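Local coordinates for protein putative alcohol dehydrogenase (Sinorhizobium meliloti, PDB 4J6F) that is probably an NAD(P)-linked, possibly zinc-binding, alcohol dehydrogenase of the medium-chain dehydrogenase/reductase superfamily, at residues 366-369 against 370-373. Residues are numbered along the deposited sequence; the frame is centred on the assembly and turned at random.
Sequences TDFM and AKNF
Ala370 N donates to Thr366 O at 3.1 Å, the last sound i-to-i+4 bond of helix 361-370, and Lys371 N reaches Asp367 O only weakly. Lys371 then leaves the helix with positive phi (62°). A water carries the pattern one step further: it donates to Asp367 O and accepts from Asn372 N, its oxygen 2.6 Å from that nitrogen. Asn372 is the centre of an inverse gamma turn, which brings Phe373 back against the helix end. The Phe373 ring turns its edge to Asp367 O, with CE2 at 3.4 Å. Its CZ meets Phe368 CD1 obliquely at 4.1 Å. Phe368 has CG anti to its backbone N (chi1 -179°), and its ring lies beside the Lys371 chain. A bend at chi2 brings Lys371 CD to 3.4 Å from Phe368 O. A further bend at chi4 helps set NZ over one ring face, 3.7 Å from the centroid, a cation-pi contact offset toward the CZ-CE2 rim. The amine also bonds weakly to Phe368 O and hydrogen-bonds to Asn75 of helix 75-82. A leucine in place of Lys371 would probably leave the Phe368 face without its cation and Asn75 OD1 without this donor. This water-bridged, positive-phi C-terminal turn leads toward strand 376-380; its carbonyls would favour the ammonium, a polar tie added where Phe368 and Met369 already touch helix 75-82.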
loop_
_atom_site.group_PDB
_atom_site.type_symbol
_atom_site.label_atom_id
_atom_site.label_comp_id
_atom_site.label_asym_id
_atom_site.label_seq_id
_atom_site.Cartn_x
_atom_site.Cartn_y
_atom_site.Cartn_z
ATOM N N THR A 366 -22.594 22.129 -12.672
ATOM C CA THR A 366 -22.414 23.105 -11.604
ATOM C C THR A 366 -22.941 22.477 -10.320
ATOM O O THR A 366 -22.230 22.406 -9.303
ATOM C CB THR A 366 -23.099 24.448 -11.915
ATOM O OG1 THR A 366 -22.688 24.906 -13.205
ATOM C CG2 THR A 366 -22.679 25.486 -10.945
ATOM N N ASP A 367 -24.167 21.968 -10.385
ATOM C CA ASP A 367 -24.740 21.254 -9.259
ATOM C C ASP A 367 -23.896 20.061 -8.871
ATOM O O ASP A 367 -23.707 19.797 -7.687
ATOM C CB ASP A 367 -26.161 20.835 -9.574
ATOM C CG ASP A 367 -27.122 21.993 -9.503
ATOM O OD1 ASP A 367 -26.658 23.152 -9.357
ATOM O OD2 ASP A 367 -28.344 21.748 -9.594
ATOM N N PHE A 368 -23.362 19.356 -9.863
ATOM C CA PHE A 368 -22.513 18.203 -9.587
ATOM C C PHE A 368 -21.275 18.567 -8.780
ATOM O O PHE A 368 -20.899 17.845 -7.863
ATOM C CB PHE A 368 -22.079 17.519 -10.863
ATOM C CG PHE A 368 -21.218 16.325 -10.620
ATOM C CD1 PHE A 368 -21.779 15.129 -10.199
ATOM C CD2 PHE A 368 -19.841 16.399 -10.786
ATOM C CE1 PHE A 368 -20.991 14.023 -9.961
ATOM C CE2 PHE A 368 -19.040 15.298 -10.549
ATOM C CZ PHE A 368 -19.620 14.107 -10.133
HETATM N N MSE A 369 -20.646 19.687 -9.129
HETATM C CA MSE A 369 -19.413 20.104 -8.487
HETATM C C MSE A 369 -19.692 20.610 -7.102
HETATM O O MSE A 369 -18.844 20.497 -6.227
HETATM C CB MSE A 369 -18.729 21.174 -9.319
HETATM C CG MSE A 369 -17.916 20.609 -10.486
HETATM SE SE MSE A 369 -17.456 22.043 -11.778
HETATM C CE MSE A 369 -15.503 22.086 -11.576
ATOM N N ALA A 370 -20.875 21.167 -6.867
ATOM C CA ALA A 370 -21.176 21.723 -5.539
ATOM C C ALA A 370 -21.338 20.628 -4.485
ATOM O O ALA A 370 -20.973 20.827 -3.326
ATOM C CB ALA A 370 -22.392 22.646 -5.571
ATOM N N LYS A 371 -21.875 19.475 -4.895
ATOM C CA LYS A 371 -22.090 18.335 -3.995
ATOM C C LYS A 371 -23.050 18.602 -2.834
ATOM O O LYS A 371 -22.906 17.987 -1.769
ATOM C CB LYS A 371 -20.767 17.824 -3.428
ATOM C CG LYS A 371 -19.676 17.594 -4.450
ATOM C CD LYS A 371 -19.813 16.253 -5.117
ATOM C CE LYS A 371 -18.506 15.892 -5.786
ATOM N NZ LYS A 371 -18.737 15.244 -7.108
ATOM N N ASN A 372 -24.012 19.507 -3.025
ATOM C CA ASN A 372 -25.094 19.692 -2.053
ATOM C C ASN A 372 -26.257 18.785 -2.378
ATOM O O ASN A 372 -27.377 19.251 -2.633
ATOM C CB ASN A 372 -25.539 21.141 -1.993
ATOM C CG ASN A 372 -24.409 22.062 -1.616
ATOM O OD1 ASN A 372 -23.665 21.795 -0.673
ATOM N ND2 ASN A 372 -24.253 23.141 -2.365
ATOM N N PHE A 373 -25.962 17.484 -2.388
ATOM C CA PHE A 373 -26.916 16.427 -2.707
ATOM C C PHE A 373 -26.313 15.091 -2.274
ATOM O O PHE A 373 -25.115 15.009 -1.967
ATOM C CB PHE A 373 -27.234 16.405 -4.209
ATOM C CG PHE A 373 -26.063 16.039 -5.067
ATOM C CD1 PHE A 373 -25.745 14.709 -5.298
ATOM C CD2 PHE A 373 -25.270 17.020 -5.632
ATOM C CE1 PHE A 373 -24.658 14.362 -6.076
ATOM C CE2 PHE A 373 -24.177 16.680 -6.418
ATOM C CZ PHE A 373 -23.868 15.347 -6.634
HETATM O O HOH W 1 -24.856 20.284 -5.347
#